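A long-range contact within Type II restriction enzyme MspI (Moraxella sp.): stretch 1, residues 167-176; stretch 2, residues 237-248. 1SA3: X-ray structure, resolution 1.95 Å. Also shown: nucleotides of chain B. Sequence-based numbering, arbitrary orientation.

Stretch 1, residues 167-176: QKQRLTELLE
Stretch 2, residues 237-248: RKPGFGTGLNWT

A helix can be held against a distant glycine-rich loop largely by packing, as MspI illustrates: no direct hydrogen bond crosses between residues 167-175, helical with phi/psi near -62/-43 to Glu173, loosening to -82/-27 at Leu175, and the loop that leads into the strand at 246-248. The contact buries 380 Å² and centres on Thr172 and Phe241, whose CA atoms lie 4.4 Å apart.

Apolar packing dominates. Leu171 (t, p) and Leu175 (t, p), one turn apart, both point toward the loop. Leu171 CD2 sits over one face of the Phe241 ring (chi1 m, chi2 -71°), 3.5 Å from its centroid, a CH-pi contact; Phe241 has the largest covered area, 104 Å². Leu175 CD2 reaches Trp247 CZ2 (chi1 m, chi2 31°) and Thr243 CG2, each at 3.6 Å. Both leucines and Trp247 are buried, where apolar groups need no polar partner; the indole NH has one.

Polar groups are met within the helix or through water. Thr172 (m) returns OG1 to Lys168 O at 3.0 Å, leaving CG2 3.6 Å from Lys238 CG. A water donates to Thr172 O at 2.6 Å and Phe241 O at 2.8 Å.

The loop braces itself. Lys238, Gly240 and Phe241 adopt phi/psi near 54/42; Gly242 follows at 92/-11, where a CB would jam against the preceding carbonyl. Thr243 (p) donates OG1 to Gly240 O at 2.6 Å and accepts from Trp247 NE1 at 3.2 Å, with the indole lying beside the leucines.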

# COMPACT_ATOMS: atom_id res chain seq x y z
N GLN E 167 29.73 -5.69 4.77
CA GLN E 167 28.90 -4.49 4.91
C GLN E 167 27.41 -4.79 4.83
O GLN E 167 26.60 -4.19 5.54
CB GLN E 167 29.29 -3.45 3.86
CG GLN E 167 30.70 -2.88 4.02
CD GLN E 167 31.01 -1.77 3.03
OE1 GLN E 167 30.87 -1.95 1.81
NE2 GLN E 167 31.44 -0.62 3.53
N LYS E 168 27.05 -5.73 3.95
CA LYS E 168 25.65 -6.11 3.78
C LYS E 168 25.12 -6.75 5.07
O LYS E 168 24.02 -6.43 5.52
CB LYS E 168 25.50 -7.10 2.62
CG LYS E 168 25.89 -6.54 1.27
CD LYS E 168 25.66 -7.56 0.18
CE LYS E 168 26.17 -7.07 -1.16
NZ LYS E 168 26.00 -8.10 -2.23
N GLN E 169 25.92 -7.64 5.64
CA GLN E 169 25.55 -8.32 6.88
C GLN E 169 25.49 -7.28 8.00
O GLN E 169 24.64 -7.35 8.88
CB GLN E 169 26.57 -9.40 7.23
CG GLN E 169 26.71 -10.50 6.18
N ARG E 170 26.41 -6.32 7.95
CA ARG E 170 26.47 -5.26 8.96
C ARG E 170 25.24 -4.36 8.93
O ARG E 170 24.73 -3.95 9.98
CB ARG E 170 27.73 -4.41 8.75
CG ARG E 170 27.93 -3.32 9.80
CD ARG E 170 28.06 -3.90 11.20
NE ARG E 170 28.32 -2.87 12.20
CZ ARG E 170 28.36 -3.10 13.51
NH1 ARG E 170 28.16 -4.32 13.98
NH2 ARG E 170 28.61 -2.10 14.35
N LEU E 171 24.76 -4.03 7.73
CA LEU E 171 23.58 -3.18 7.61
C LEU E 171 22.40 -3.94 8.21
O LEU E 171 21.66 -3.41 9.03
CB LEU E 171 23.31 -2.84 6.14
CG LEU E 171 21.99 -2.12 5.79
CD1 LEU E 171 21.76 -0.94 6.71
CD2 LEU E 171 22.03 -1.63 4.35
N THR E 172 22.25 -5.19 7.80
CA THR E 172 21.17 -6.04 8.27
C THR E 172 21.16 -6.12 9.79
O THR E 172 20.11 -6.06 10.42
CB THR E 172 21.32 -7.47 7.72
OG1 THR E 172 21.26 -7.44 6.29
CG2 THR E 172 20.22 -8.37 8.27
N GLU E 173 22.36 -6.24 10.35
CA GLU E 173 22.54 -6.33 11.79
C GLU E 173 22.10 -5.07 12.53
O GLU E 173 21.35 -5.15 13.51
CB GLU E 173 24.01 -6.64 12.11
CG GLU E 173 24.35 -6.62 13.58
CD GLU E 173 25.78 -7.07 13.84
OE1 GLU E 173 26.70 -6.54 13.17
OE2 GLU E 173 25.99 -7.94 14.71
N LEU E 174 22.56 -3.92 12.06
CA LEU E 174 22.23 -2.64 12.69
C LEU E 174 20.77 -2.22 12.51
O LEU E 174 20.22 -1.48 13.32
CB LEU E 174 23.14 -1.53 12.16
CG LEU E 174 24.62 -1.58 12.57
CD1 LEU E 174 25.37 -0.42 11.93
CD2 LEU E 174 24.72 -1.50 14.09
N LEU E 175 20.14 -2.70 11.45
CA LEU E 175 18.76 -2.33 11.17
C LEU E 175 17.76 -3.15 11.98
O LEU E 175 16.66 -2.69 12.27
CB LEU E 175 18.50 -2.49 9.67
CG LEU E 175 17.24 -1.88 9.07
CD1 LEU E 175 17.21 -0.38 9.32
CD2 LEU E 175 17.24 -2.18 7.57
N GLU E 176 18.17 -4.37 12.33
CA GLU E 176 17.33 -5.30 13.07
C GLU E 176 16.42 -4.67 14.13
O GLU E 176 15.22 -4.95 14.16
CB GLU E 176 18.20 -6.39 13.71
CG GLU E 176 17.42 -7.58 14.25
CD GLU E 176 16.82 -7.31 15.62
OE1 GLU E 176 15.93 -8.10 16.04
OE2 GLU E 176 17.23 -6.33 16.28
N ARG E 237 18.12 -15.48 3.12
CA ARG E 237 18.58 -14.41 2.24
C ARG E 237 18.49 -13.02 2.88
O ARG E 237 19.13 -12.08 2.41
CB ARG E 237 17.80 -14.43 0.93
CG ARG E 237 18.56 -13.84 -0.24
CD ARG E 237 19.78 -14.70 -0.59
NE ARG E 237 20.66 -14.08 -1.57
CZ ARG E 237 21.46 -13.05 -1.32
NH1 ARG E 237 21.50 -12.51 -0.10
NH2 ARG E 237 22.24 -12.55 -2.27
N LYS E 238 17.70 -12.90 3.94
CA LYS E 238 17.54 -11.61 4.62
C LYS E 238 17.14 -10.52 3.64
O LYS E 238 17.78 -9.47 3.57
CB LYS E 238 18.85 -11.22 5.32
CG LYS E 238 18.82 -11.34 6.84
CD LYS E 238 18.48 -12.74 7.29
CE LYS E 238 18.40 -12.81 8.81
NZ LYS E 238 18.01 -14.17 9.26
N PRO E 239 16.07 -10.75 2.86
CA PRO E 239 15.60 -9.76 1.87
C PRO E 239 15.47 -8.36 2.47
O PRO E 239 15.02 -8.21 3.61
CB PRO E 239 14.24 -10.33 1.45
CG PRO E 239 14.42 -11.80 1.62
CD PRO E 239 15.15 -11.89 2.94
N GLY E 240 15.86 -7.35 1.71
CA GLY E 240 15.77 -5.98 2.19
C GLY E 240 16.49 -5.76 3.50
O GLY E 240 16.04 -4.99 4.34
N PHE E 241 17.62 -6.44 3.69
CA PHE E 241 18.39 -6.29 4.92
C PHE E 241 17.52 -6.59 6.13
O PHE E 241 17.63 -5.93 7.17
CB PHE E 241 18.99 -4.88 4.98
CG PHE E 241 19.86 -4.56 3.80
CD1 PHE E 241 21.10 -5.18 3.65
CD2 PHE E 241 19.40 -3.72 2.79
CE1 PHE E 241 21.87 -4.97 2.51
CE2 PHE E 241 20.16 -3.50 1.65
CZ PHE E 241 21.40 -4.13 1.50
N GLY E 242 16.66 -7.58 5.98
CA GLY E 242 15.79 -7.99 7.07
C GLY E 242 14.42 -7.33 7.11
O GLY E 242 13.55 -7.76 7.87
N THR E 243 14.22 -6.28 6.31
CA THR E 243 12.94 -5.58 6.29
C THR E 243 11.89 -6.25 5.42
O THR E 243 10.70 -5.99 5.57
CB THR E 243 13.06 -4.14 5.77
OG1 THR E 243 13.58 -4.16 4.43
CG2 THR E 243 13.95 -3.30 6.66
N GLY E 244 12.32 -7.10 4.48
CA GLY E 244 11.36 -7.76 3.61
C GLY E 244 10.90 -6.86 2.47
O GLY E 244 10.08 -7.26 1.63
N LEU E 245 11.40 -5.64 2.44
CA LEU E 245 11.08 -4.70 1.38
C LEU E 245 12.22 -4.80 0.38
O LEU E 245 13.33 -5.20 0.74
CB LEU E 245 11.01 -3.27 1.93
CG LEU E 245 9.93 -2.99 2.97
CD1 LEU E 245 10.05 -1.55 3.44
CD2 LEU E 245 8.55 -3.24 2.37
N ASN E 246 11.95 -4.46 -0.87
CA ASN E 246 13.00 -4.49 -1.89
C ASN E 246 13.55 -3.08 -2.01
O ASN E 246 12.81 -2.15 -2.34
CB ASN E 246 12.44 -4.95 -3.23
CG ASN E 246 11.70 -6.27 -3.13
OD1 ASN E 246 10.54 -6.31 -2.72
ND2 ASN E 246 12.37 -7.34 -3.49
N TRP E 247 14.84 -2.92 -1.72
CA TRP E 247 15.50 -1.62 -1.79
C TRP E 247 16.07 -1.36 -3.19
O TRP E 247 16.84 -2.17 -3.71
CB TRP E 247 16.67 -1.56 -0.79
CG TRP E 247 16.28 -1.59 0.66
CD1 TRP E 247 15.21 -2.21 1.22
CD2 TRP E 247 17.04 -1.02 1.75
NE1 TRP E 247 15.24 -2.07 2.59
CE2 TRP E 247 16.36 -1.35 2.94
CE3 TRP E 247 18.22 -0.28 1.82
CZ2 TRP E 247 16.82 -0.95 4.20
CZ3 TRP E 247 18.69 0.11 3.08
CH2 TRP E 247 17.98 -0.23 4.25
N THR E 248 15.72 -0.23 -3.79
CA THR E 248 16.27 0.10 -5.10
C THR E 248 16.32 1.62 -5.24
O THR E 248 16.35 2.33 -4.23
CB THR E 248 15.45 -0.58 -6.24
OG1 THR E 248 16.03 -0.25 -7.51
CG2 THR E 248 14.00 -0.14 -6.19
P DC B 4 22.88 -1.97 -11.29
OP1 DC B 4 24.18 -2.11 -12.00
OP2 DC B 4 22.75 -1.00 -10.18
O5' DC B 4 21.76 -1.66 -12.38
C5' DC B 4 21.63 -2.49 -13.53
C4' DC B 4 20.54 -1.98 -14.45
O4' DC B 4 19.25 -2.23 -13.85
C3' DC B 4 20.59 -0.49 -14.79
O3' DC B 4 20.25 -0.30 -16.17
C2' DC B 4 19.49 0.08 -13.91
C1' DC B 4 18.48 -1.04 -13.95
N1 DC B 4 17.48 -1.03 -12.87
C2 DC B 4 16.13 -1.13 -13.20
O2 DC B 4 15.82 -1.28 -14.40
N3 DC B 4 15.20 -1.07 -12.23
C4 DC B 4 15.57 -0.92 -10.95
N4 DC B 4 14.62 -0.84 -10.02
C5 DC B 4 16.95 -0.84 -10.58
C6 DC B 4 17.86 -0.91 -11.56
O HOH W 1 17.57 -6.24 9.91